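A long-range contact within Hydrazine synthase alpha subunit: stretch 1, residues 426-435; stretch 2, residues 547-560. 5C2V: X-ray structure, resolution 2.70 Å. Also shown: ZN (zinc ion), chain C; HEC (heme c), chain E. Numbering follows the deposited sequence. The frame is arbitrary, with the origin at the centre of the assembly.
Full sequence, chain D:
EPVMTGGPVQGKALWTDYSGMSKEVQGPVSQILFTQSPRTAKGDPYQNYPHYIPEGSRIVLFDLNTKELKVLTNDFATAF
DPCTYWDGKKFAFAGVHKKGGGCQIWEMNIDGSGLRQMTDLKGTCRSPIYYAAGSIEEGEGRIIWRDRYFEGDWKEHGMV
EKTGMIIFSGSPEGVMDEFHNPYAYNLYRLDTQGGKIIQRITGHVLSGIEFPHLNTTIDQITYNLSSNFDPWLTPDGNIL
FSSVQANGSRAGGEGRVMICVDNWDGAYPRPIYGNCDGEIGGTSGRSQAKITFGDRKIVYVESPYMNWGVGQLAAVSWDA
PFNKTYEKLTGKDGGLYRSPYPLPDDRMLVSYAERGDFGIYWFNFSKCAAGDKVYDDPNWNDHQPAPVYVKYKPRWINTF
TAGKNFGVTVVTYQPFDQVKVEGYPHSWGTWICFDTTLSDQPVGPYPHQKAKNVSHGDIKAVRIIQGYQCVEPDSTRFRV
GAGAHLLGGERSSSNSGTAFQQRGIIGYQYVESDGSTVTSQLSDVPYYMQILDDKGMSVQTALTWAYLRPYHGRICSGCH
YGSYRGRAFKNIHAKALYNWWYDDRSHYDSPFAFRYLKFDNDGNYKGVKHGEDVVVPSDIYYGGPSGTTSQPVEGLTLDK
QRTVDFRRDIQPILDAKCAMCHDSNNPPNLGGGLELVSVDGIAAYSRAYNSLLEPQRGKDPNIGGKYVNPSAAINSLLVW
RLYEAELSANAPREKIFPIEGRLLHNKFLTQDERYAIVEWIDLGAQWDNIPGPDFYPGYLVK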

ATOM      1  N   HIS D 426       4.377 -38.417  18.983  1.00 50.32           N
ATOM      2  CA  HIS D 426       3.828 -37.090  19.223  1.00 48.70           C
ATOM      3  C   HIS D 426       2.324 -37.094  18.967  1.00 48.68           C
ATOM      4  O   HIS D 426       1.823 -37.923  18.207  1.00 55.58           O
ATOM      5  N   SER D 427       1.609 -36.177  19.609  1.00 37.92           N
ATOM      6  CA  SER D 427       0.182 -36.014  19.356  1.00 56.31           C
ATOM      7  C   SER D 427      -0.034 -35.589  17.908  1.00 69.88           C
ATOM      8  O   SER D 427       0.778 -34.854  17.347  1.00 67.69           O
ATOM      9  N   TRP D 428      -1.118 -36.056  17.297  1.00 73.89           N
ATOM     10  CA  TRP D 428      -1.362 -35.750  15.892  1.00 57.06           C
ATOM     11  C   TRP D 428      -2.830 -35.465  15.578  1.00 61.84           C
ATOM     12  O   TRP D 428      -3.721 -35.749  16.380  1.00 70.27           O
ATOM     13  N   GLY D 429      -3.066 -34.904  14.395  1.00 75.69           N
ATOM     14  CA  GLY D 429      -4.392 -34.495  13.967  1.00 54.63           C
ATOM     15  C   GLY D 429      -4.461 -34.448  12.452  1.00 49.71           C
ATOM     16  O   GLY D 429      -3.532 -34.886  11.782  1.00 54.33           O
ATOM     17  N   THR D 430      -5.558 -33.934  11.902  1.00 45.94           N
ATOM     18  CA  THR D 430      -5.734 -33.933  10.450  1.00 51.00           C
ATOM     19  C   THR D 430      -6.213 -32.603   9.867  1.00 49.04           C
ATOM     20  O   THR D 430      -6.750 -31.746  10.574  1.00 46.63           O
ATOM     21  N   TRP D 431      -6.019 -32.428   8.564  1.00 53.89           N
ATOM     22  CA  TRP D 431      -6.656 -31.307   7.881  1.00 48.48           C
ATOM     23  C   TRP D 431      -6.946 -31.633   6.420  1.00 46.83           C
ATOM     24  O   TRP D 431      -6.254 -32.444   5.798  1.00 40.84           O
ATOM     25  N   ILE D 432      -7.989 -31.000   5.892  1.00 33.39           N
ATOM     26  CA  ILE D 432      -8.456 -31.263   4.540  1.00 40.87           C
ATOM     27  C   ILE D 432      -8.953 -29.996   3.836  1.00 49.77           C
ATOM     28  O   ILE D 432      -9.703 -29.189   4.404  1.00 42.91           O
ATOM     29  N   CYS D 433      -8.513 -29.833   2.593  1.00 59.62           N
ATOM     30  CA  CYS D 433      -8.990 -28.770   1.722  1.00 57.97           C
ATOM     31  C   CYS D 433      -9.734 -29.386   0.543  1.00 54.28           C
ATOM     32  O   CYS D 433      -9.221 -30.290  -0.121  1.00 53.49           O
ATOM     33  N   PHE D 434     -10.942 -28.895   0.291  1.00 47.58           N
ATOM     34  CA  PHE D 434     -11.795 -29.460  -0.748  1.00 41.78           C
ATOM     35  C   PHE D 434     -11.314 -29.084  -2.147  1.00 58.20           C
ATOM     36  O   PHE D 434     -11.337 -29.909  -3.057  1.00 56.56           O
ATOM     37  N   ASP D 435     -10.897 -27.835  -2.323  1.00 60.81           N
ATOM     38  CA  ASP D 435     -10.286 -27.415  -3.580  1.00 67.00           C
ATOM     39  C   ASP D 435      -9.062 -26.540  -3.322  1.00 59.38           C
ATOM     40  O   ASP D 435      -9.180 -25.453  -2.768  1.00 61.35           O
ATOM     41  N   TYR D 547      -2.729 -24.274  13.685  1.00 66.07           N
ATOM     42  CA  TYR D 547      -2.431 -25.275  14.698  1.00 62.14           C
ATOM     43  C   TYR D 547      -3.611 -26.215  14.909  1.00 44.77           C
ATOM     44  O   TYR D 547      -4.767 -25.793  14.897  1.00 53.04           O
ATOM     45  N   LEU D 548      -3.308 -27.493  15.098  1.00 50.78           N
ATOM     46  CA  LEU D 548      -4.335 -28.489  15.362  1.00 56.21           C
ATOM     47  C   LEU D 548      -4.222 -29.006  16.787  1.00 43.22           C
ATOM     48  O   LEU D 548      -3.126 -29.287  17.267  1.00 62.28           O
ATOM     49  N   ARG D 549      -5.354 -29.115  17.471  1.00 43.74           N
ATOM     50  CA  ARG D 549      -5.382 -29.791  18.759  1.00 58.65           C
ATOM     51  C   ARG D 549      -5.298 -31.293  18.500  1.00 53.47           C
ATOM     52  O   ARG D 549      -5.596 -31.741  17.393  1.00 60.49           O
ATOM     53  N   PRO D 550      -4.862 -32.074  19.505  1.00 72.74           N
ATOM     54  CA  PRO D 550      -4.767 -33.531  19.350  1.00 79.33           C
ATOM     55  C   PRO D 550      -6.065 -34.171  18.856  1.00 69.49           C
ATOM     56  O   PRO D 550      -7.142 -33.803  19.327  1.00 41.91           O
ATOM     57  N   TYR D 551      -5.946 -35.079  17.887  1.00 61.38           N
ATOM     58  CA  TYR D 551      -7.071 -35.847  17.339  1.00 70.60           C
ATOM     59  C   TYR D 551      -8.056 -34.981  16.545  1.00 65.16           C
ATOM     60  O   TYR D 551      -8.910 -35.495  15.824  1.00 57.04           O
ATOM     61  N   HIS D 552      -7.918 -33.666  16.655  1.00 60.27           N
ATOM     62  CA  HIS D 552      -8.767 -32.750  15.910  1.00 67.62           C
ATOM     63  C   HIS D 552      -8.443 -32.787  14.427  1.00 66.67           C
ATOM     64  O   HIS D 552      -7.388 -33.271  14.018  1.00 50.27           O
ATOM     65  N   GLY D 553      -9.365 -32.273  13.626  1.00 53.30           N
ATOM     66  CA  GLY D 553      -9.124 -32.137  12.207  1.00 48.93           C
ATOM     67  C   GLY D 553      -9.875 -30.936  11.686  1.00 58.79           C
ATOM     68  O   GLY D 553     -10.911 -30.562  12.234  1.00 61.07           O
ATOM     69  N   ARG D 554      -9.369 -30.333  10.615  1.00 67.82           N
ATOM     70  CA  ARG D 554      -9.957 -29.075  10.161  1.00 63.16           C
ATOM     71  C   ARG D 554     -10.187 -29.020   8.658  1.00 57.12           C
ATOM     72  O   ARG D 554      -9.332 -29.415   7.871  1.00 52.53           O
ATOM     73  N   ILE D 555     -11.346 -28.499   8.275  1.00 50.28           N
ATOM     74  CA  ILE D 555     -11.744 -28.442   6.879  1.00 59.33           C
ATOM     75  C   ILE D 555     -11.694 -27.015   6.346  1.00 56.90           C
ATOM     76  O   ILE D 555     -11.870 -26.051   7.095  1.00 46.16           O
ATOM     77  N   CYS D 556     -11.421 -26.884   5.054  1.00 49.31           N
ATOM     78  CA  CYS D 556     -11.551 -25.593   4.386  1.00 46.08           C
ATOM     79  C   CYS D 556     -11.998 -25.801   2.945  1.00 47.03           C
ATOM     80  O   CYS D 556     -11.564 -26.746   2.286  1.00 40.66           O
ATOM     81  N   SER D 557     -12.874 -24.923   2.465  1.00 34.40           N
ATOM     82  CA  SER D 557     -13.409 -25.033   1.110  1.00 43.03           C
ATOM     83  C   SER D 557     -12.314 -24.926   0.062  1.00 55.38           C
ATOM     84  O   SER D 557     -12.287 -25.684  -0.908  1.00 63.20           O
ATOM     85  N   GLY D 558     -11.402 -23.986   0.276  1.00 52.45           N
ATOM     86  CA  GLY D 558     -10.451 -23.609  -0.748  1.00 68.58           C
ATOM     87  C   GLY D 558      -9.196 -22.985  -0.186  1.00 68.37           C
ATOM     88  O   GLY D 558      -8.962 -23.013   1.023  1.00 54.48           O
ATOM     89  N   CYS D 559      -8.384 -22.417  -1.069  1.00 70.90           N
ATOM     90  CA  CYS D 559      -7.150 -21.783  -0.644  1.00 54.29           C
ATOM     91  C   CYS D 559      -7.409 -20.288  -0.539  1.00 51.41           C
ATOM     92  O   CYS D 559      -7.457 -19.584  -1.544  1.00 60.75           O
ATOM     93  N   HIS D 560      -7.542 -19.816   0.698  1.00 52.27           N
ATOM     94  CA  HIS D 560      -8.013 -18.463   0.997  1.00 47.59           C
ATOM     95  C   HIS D 560      -9.218 -18.069   0.138  1.00 58.41           C
ATOM     96  O   HIS D 560      -9.248 -16.983  -0.433  1.00 57.52           O
TER

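Two parallel strands, 428-433 and 553-556, pair through their backbones, and their side chains alternate between a face bearing Thr-430, Ile-432 and Ile-555 and a face of Trp-431, Cys-433, Arg-554 and Cys-556 turned to heme c. Backbone hydrogen bonds are donated from each strand in turn, for example from Ile-432 N to Arg-554 O (2.9 Å) and from Cys-556 N to Ile-432 O (2.9 Å), which sets Ile-432 beside Ile-555 and Cys-433 beside Cys-556. On the first face, Ile-432 (chi1 t, chi2 t) and Ile-555 (chi1 p, chi2 t) meet CG2 to CG2 at 3.6 Å. Phe-434 (chi1 m) extends this patch, its CZ lying 3.9 Å from Ile-555 CB. Thr-430 (p) shares the face with Gly-553, where a CB would clash with Thr-430 OG1; that hydroxyl is hydrogen-bonded elsewhere in the structure. Gly-429 likewise leaves room, since a CB there would run into His-552 O.

On the other face, Cys-433 (t) packs its CB 3.5 Å from Cys-556 SG, a sulfur that is already committed: Cys-556 (p) bonds covalently through SG to HEC CAB (1.8 Å), and Cys-559 (t) through SG to HEC CAC (1.9 Å). Trp-431 (p) starts on this face but its end leads away, with CE3 3.6 Å from HEC CBB; Leu-548 (m, t), pointing toward stretch 1, sets CD1 at the indole edge, 4.4 Å from Trp-431 CD1. Arg-554 (chi1 t) also leads away, one face of its guanidinium covered by HEC CMB, 3.3 Å from Arg-554 NE. Before the strands, Ser-427 (p) points toward stretch 2, its CB 4.0 Å from Pro-550 CG, while His-552 ND1 donates to Pro-550 O (3.0 Å) within the type II turn. Beyond them, His-560 (t) binds zinc through NE2 (2.0 Å to ZN), alongside HEC O2A and a water that donates to HEC O2D.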

ATOM      1  CB  HIS D 426       4.521 -36.057  18.329  1.00 57.94           C
ATOM      2  CG  HIS D 426       4.382 -34.645  18.806  1.00 57.41           C
ATOM      3  ND1 HIS D 426       3.224 -33.914  18.655  1.00 56.11           N
ATOM      4  CD2 HIS D 426       5.267 -33.822  19.421  1.00 42.09           C
ATOM      5  CE1 HIS D 426       3.396 -32.707  19.163  1.00 49.18           C
ATOM      6  NE2 HIS D 426       4.628 -32.627  19.634  1.00 51.50           N
ATOM      7  CB  SER D 427      -0.425 -34.989  20.314  1.00 62.83           C
ATOM      8  OG  SER D 427       0.244 -33.743  20.219  1.00 52.70           O
ATOM      9  CB  TRP D 428      -0.842 -36.891  15.010  1.00 58.82           C
ATOM     10  CG  TRP D 428      -1.433 -38.235  15.303  1.00 79.13           C
ATOM     11  CD1 TRP D 428      -1.089 -39.079  16.318  1.00 64.18           C
ATOM     12  CD2 TRP D 428      -2.454 -38.905  14.552  1.00 69.52           C
ATOM     13  NE1 TRP D 428      -1.842 -40.226  16.254  1.00 58.71           N
ATOM     14  CE2 TRP D 428      -2.687 -40.144  15.180  1.00 59.22           C
ATOM     15  CE3 TRP D 428      -3.197 -38.573  13.416  1.00 59.48           C
ATOM     16  CZ2 TRP D 428      -3.632 -41.053  14.708  1.00 71.00           C
ATOM     17  CZ3 TRP D 428      -4.135 -39.475  12.949  1.00 61.70           C
ATOM     18  CH2 TRP D 428      -4.344 -40.700  13.594  1.00 74.55           C
ATOM     19  CB  THR D 430      -6.736 -35.024  10.011  1.00 60.76           C
ATOM     20  OG1 THR D 430      -7.978 -34.841  10.701  1.00 46.39           O
ATOM     21  CG2 THR D 430      -6.194 -36.414  10.312  1.00 33.80           C
ATOM     22  CB  TRP D 431      -5.806 -30.033   7.993  1.00 53.43           C
ATOM     23  CG  TRP D 431      -4.510 -30.050   7.243  1.00 60.74           C
ATOM     24  CD1 TRP D 431      -3.280 -30.364   7.740  1.00 66.43           C
ATOM     25  CD2 TRP D 431      -4.310 -29.709   5.865  1.00 58.75           C
ATOM     26  NE1 TRP D 431      -2.328 -30.251   6.756  1.00 62.49           N
ATOM     27  CE2 TRP D 431      -2.936 -29.853   5.594  1.00 52.07           C
ATOM     28  CE3 TRP D 431      -5.162 -29.304   4.833  1.00 55.41           C
ATOM     29  CZ2 TRP D 431      -2.393 -29.605   4.336  1.00 63.75           C
ATOM     30  CZ3 TRP D 431      -4.621 -29.059   3.583  1.00 60.61           C
ATOM     31  CH2 TRP D 431      -3.250 -29.210   3.345  1.00 56.93           C
ATOM     32  CB  ILE D 432      -9.581 -32.327   4.547  1.00 58.90           C
ATOM     33  CG1 ILE D 432     -10.213 -32.470   3.161  1.00 51.02           C
ATOM     34  CG2 ILE D 432     -10.636 -31.990   5.587  1.00 54.40           C
ATOM     35  CD1 ILE D 432     -11.284 -33.536   3.088  1.00 63.75           C
ATOM     36  CB  CYS D 433      -7.828 -27.906   1.229  1.00 59.69           C
ATOM     37  SG  CYS D 433      -8.328 -26.495   0.214  1.00 49.41           S
ATOM     38  CB  PHE D 434     -13.240 -29.009  -0.539  1.00 46.14           C
ATOM     39  CG  PHE D 434     -13.795 -29.377   0.807  1.00 52.76           C
ATOM     40  CD1 PHE D 434     -13.590 -30.643   1.333  1.00 59.96           C
ATOM     41  CD2 PHE D 434     -14.508 -28.454   1.556  1.00 51.85           C
ATOM     42  CE1 PHE D 434     -14.093 -30.986   2.574  1.00 45.19           C
ATOM     43  CE2 PHE D 434     -15.011 -28.791   2.800  1.00 54.61           C
ATOM     44  CZ  PHE D 434     -14.805 -30.058   3.308  1.00 51.41           C
ATOM     45  CB  ASP D 435     -11.305 -26.670  -4.445  1.00 61.79           C
ATOM     46  CG  ASP D 435     -10.826 -26.470  -5.868  1.00 53.65           C
ATOM     47  OD1 ASP D 435      -9.827 -27.110  -6.256  1.00 52.13           O
ATOM     48  OD2 ASP D 435     -11.453 -25.676  -6.600  1.00 58.07           O
ATOM     49  CB  TYR D 547      -2.047 -24.601  16.016  1.00 49.63           C
ATOM     50  CG  TYR D 547      -2.994 -23.498  16.432  1.00 46.75           C
ATOM     51  CD1 TYR D 547      -2.804 -22.192  15.997  1.00 56.20           C
ATOM     52  CD2 TYR D 547      -4.080 -23.763  17.253  1.00 44.31           C
ATOM     53  CE1 TYR D 547      -3.668 -21.182  16.371  1.00 50.98           C
ATOM     54  CE2 TYR D 547      -4.950 -22.759  17.633  1.00 48.71           C
ATOM     55  CZ  TYR D 547      -4.738 -21.471  17.190  1.00 47.53           C
ATOM     56  OH  TYR D 547      -5.601 -20.467  17.565  1.00 47.66           O
ATOM     57  CB  LEU D 548      -4.225 -29.655  14.374  1.00 43.58           C
ATOM     58  CG  LEU D 548      -4.468 -29.367  12.892  1.00 57.74           C
ATOM     59  CD1 LEU D 548      -4.102 -30.581  12.050  1.00 44.49           C
ATOM     60  CD2 LEU D 548      -5.914 -28.961  12.651  1.00 43.72           C
ATOM     61  CB  ARG D 549      -6.645 -29.428  19.548  1.00 46.29           C
ATOM     62  CG  ARG D 549      -6.770 -27.950  19.908  1.00 51.59           C
ATOM     63  CD  ARG D 549      -5.446 -27.353  20.378  1.00 61.29           C
ATOM     64  NE  ARG D 549      -4.835 -28.110  21.470  1.00 62.70           N
ATOM     65  CZ  ARG D 549      -5.084 -27.906  22.759  1.00 61.81           C
ATOM     66  NH1 ARG D 549      -5.941 -26.965  23.133  1.00 51.01           N
ATOM     67  NH2 ARG D 549      -4.476 -28.644  23.676  1.00 50.64           N
ATOM     68  CB  PRO D 550      -4.432 -34.006  20.764  1.00 59.52           C
ATOM     69  CG  PRO D 550      -3.682 -32.871  21.358  1.00 60.62           C
ATOM     70  CD  PRO D 550      -4.312 -31.625  20.798  1.00 67.31           C
ATOM     71  CB  TYR D 551      -7.808 -36.593  18.462  1.00 63.63           C
ATOM     72  CG  TYR D 551      -9.055 -37.315  18.010  1.00 55.66           C
ATOM     73  CD1 TYR D 551      -8.973 -38.487  17.270  1.00 55.55           C
ATOM     74  CD2 TYR D 551     -10.316 -36.820  18.317  1.00 67.52           C
ATOM     75  CE1 TYR D 551     -10.113 -39.149  16.851  1.00 51.72           C
ATOM     76  CE2 TYR D 551     -11.460 -37.474  17.902  1.00 59.53           C
ATOM     77  CZ  TYR D 551     -11.353 -38.637  17.170  1.00 61.42           C
ATOM     78  OH  TYR D 551     -12.491 -39.293  16.758  1.00 80.91           O
ATOM     79  CB  HIS D 552      -8.623 -31.321  16.434  1.00 39.79           C
ATOM     80  CG  HIS D 552      -9.429 -31.048  17.664  1.00 50.25           C
ATOM     81  ND1 HIS D 552      -9.237 -31.728  18.847  1.00 52.67           N
ATOM     82  CD2 HIS D 552     -10.436 -30.171  17.892  1.00 44.07           C
ATOM     83  CE1 HIS D 552     -10.087 -31.279  19.753  1.00 51.14           C
ATOM     84  NE2 HIS D 552     -10.826 -30.334  19.198  1.00 63.01           N
ATOM     85  CB  ARG D 554      -9.089 -27.887  10.588  1.00 52.67           C
ATOM     86  CG  ARG D 554      -9.672 -26.549  10.159  1.00 44.73           C
ATOM     87  CD  ARG D 554      -9.333 -25.414  11.105  1.00 41.93           C
ATOM     88  NE  ARG D 554     -10.177 -24.255  10.827  1.00 46.63           N
ATOM     89  CZ  ARG D 554     -10.000 -23.047  11.351  1.00 48.90           C
ATOM     90  NH1 ARG D 554      -8.996 -22.821  12.186  1.00 56.56           N
ATOM     91  NH2 ARG D 554     -10.829 -22.062  11.034  1.00 28.26           N
ATOM     92  CB  ILE D 555     -13.168 -29.000   6.684  1.00 60.77           C
ATOM     93  CG1 ILE D 555     -14.203 -28.044   7.278  1.00 39.31           C
ATOM     94  CG2 ILE D 555     -13.297 -30.371   7.324  1.00 48.78           C
ATOM     95  CD1 ILE D 555     -15.621 -28.390   6.925  1.00 50.85           C
ATOM     96  CB  CYS D 556     -10.237 -24.812   4.440  1.00 39.45           C
ATOM     97  SG  CYS D 556      -8.800 -25.727   3.851  1.00 53.05           S
ATOM     98  CB  SER D 557     -14.457 -23.949   0.848  1.00 34.02           C
ATOM     99  OG  SER D 557     -15.595 -24.111   1.674  1.00 65.68           O
ATOM    100  CB  CYS D 559      -6.035 -22.099  -1.648  1.00 47.44           C
ATOM    101  SG  CYS D 559      -4.458 -21.266  -1.412  1.00 52.23           S
ATOM    102  CB  HIS D 560      -6.887 -17.439   0.824  1.00 38.29           C
ATOM    103  CG  HIS D 560      -7.144 -16.146   1.536  1.00 42.34           C
ATOM    104  ND1 HIS D 560      -7.740 -15.063   0.924  1.00 47.97           N
ATOM    105  CD2 HIS D 560      -6.898 -15.766   2.813  1.00 39.73           C
ATOM    106  CE1 HIS D 560      -7.842 -14.071   1.791  1.00 49.85           C
ATOM    107  NE2 HIS D 560      -7.339 -14.471   2.945  1.00 49.59           N
TER
HETATM  108 ZN    ZN C 904      -6.635 -13.247   4.435  1.00 53.34          ZN
HETATM  109 FE   HEC E 905      -5.549 -20.310   4.499  1.00 48.54          FE
HETATM  110  CHA HEC E 905      -4.741 -17.078   5.408  1.00 67.93           C
HETATM  111  CHB HEC E 905      -6.832 -20.852   7.632  1.00 51.37           C
HETATM  112  CHC HEC E 905      -6.000 -23.651   3.750  1.00 55.11           C
HETATM  113  CHD HEC E 905      -4.069 -19.849   1.441  1.00 57.58           C
HETATM  114  NA  HEC E 905      -5.752 -19.177   6.196  1.00 50.11           N
HETATM  115  C1A HEC E 905      -5.343 -17.869   6.360  1.00 53.49           C
HETATM  116  C2A HEC E 905      -5.660 -17.464   7.712  1.00 53.17           C
HETATM  117  C3A HEC E 905      -6.234 -18.500   8.330  1.00 61.40           C
HETATM  118  C4A HEC E 905      -6.305 -19.602   7.389  1.00 59.62           C
HETATM  119  CMA HEC E 905      -6.737 -18.528   9.790  1.00 46.79           C
HETATM  120  CAA HEC E 905      -5.370 -16.074   8.320  1.00 41.94           C
HETATM  121  CBA HEC E 905      -6.630 -15.215   8.286  1.00 45.38           C
HETATM  122  CGA HEC E 905      -7.005 -14.868   6.867  1.00 58.95           C
HETATM  123  O1A HEC E 905      -8.194 -15.046   6.498  1.00 62.20           O
HETATM  124  O2A HEC E 905      -6.118 -14.415   6.100  1.00 66.99           O
HETATM  125  NB  HEC E 905      -6.163 -21.996   5.557  1.00 71.76           N
HETATM  126  C1B HEC E 905      -6.890 -21.893   6.730  1.00 54.23           C
HETATM  127  C2B HEC E 905      -7.729 -23.069   6.836  1.00 69.38           C
HETATM  128  C3B HEC E 905      -7.501 -23.846   5.776  1.00 62.03           C
HETATM  129  C4B HEC E 905      -6.511 -23.187   4.943  1.00 58.13           C
HETATM  130  CMB HEC E 905      -8.710 -23.379   7.987  1.00 43.09           C
HETATM  131  CAB HEC E 905      -8.193 -25.200   5.496  1.00 38.59           C
HETATM  132  CBB HEC E 905      -7.157 -26.344   5.570  1.00 38.39           C
HETATM  133  NC  HEC E 905      -5.163 -21.518   2.869  1.00 46.91           N
HETATM  134  C1C HEC E 905      -5.335 -22.889   2.814  1.00 63.74           C
HETATM  135  C2C HEC E 905      -4.790 -23.359   1.556  1.00 58.70           C
HETATM  136  C3C HEC E 905      -4.165 -22.332   0.975  1.00 52.51           C
HETATM  137  C4C HEC E 905      -4.446 -21.138   1.752  1.00 55.43           C
HETATM  138  CMC HEC E 905      -4.646 -24.840   1.144  1.00 44.58           C
HETATM  139  CAC HEC E 905      -3.393 -22.392  -0.361  1.00 42.05           C
HETATM  140  CBC HEC E 905      -1.895 -22.116  -0.102  1.00 51.78           C
HETATM  141  ND  HEC E 905      -4.551 -18.716   3.574  1.00 70.58           N
HETATM  142  C1D HEC E 905      -4.046 -18.761   2.279  1.00 49.37           C
HETATM  143  C2D HEC E 905      -3.483 -17.474   1.942  1.00 51.61           C
HETATM  144  C3D HEC E 905      -3.699 -16.605   3.186  1.00 60.05           C
HETATM  145  C4D HEC E 905      -4.361 -17.461   4.143  1.00 55.98           C
HETATM  146  CMD HEC E 905      -2.817 -17.071   0.609  1.00 44.49           C
HETATM  147  CAD HEC E 905      -3.291 -15.132   3.394  1.00 55.11           C
HETATM  148  CBD HEC E 905      -1.770 -15.042   3.391  1.00 41.68           C
HETATM  149  CGD HEC E 905      -1.349 -13.609   3.558  1.00 54.79           C
HETATM  150  O1D HEC E 905      -0.138 -13.328   3.381  1.00 57.99           O
HETATM  151  O2D HEC E 905      -2.221 -12.752   3.859  1.00 42.45           O
HETATM  152  O   HOH W   1      -4.893 -12.287   3.754  1.00 63.77           O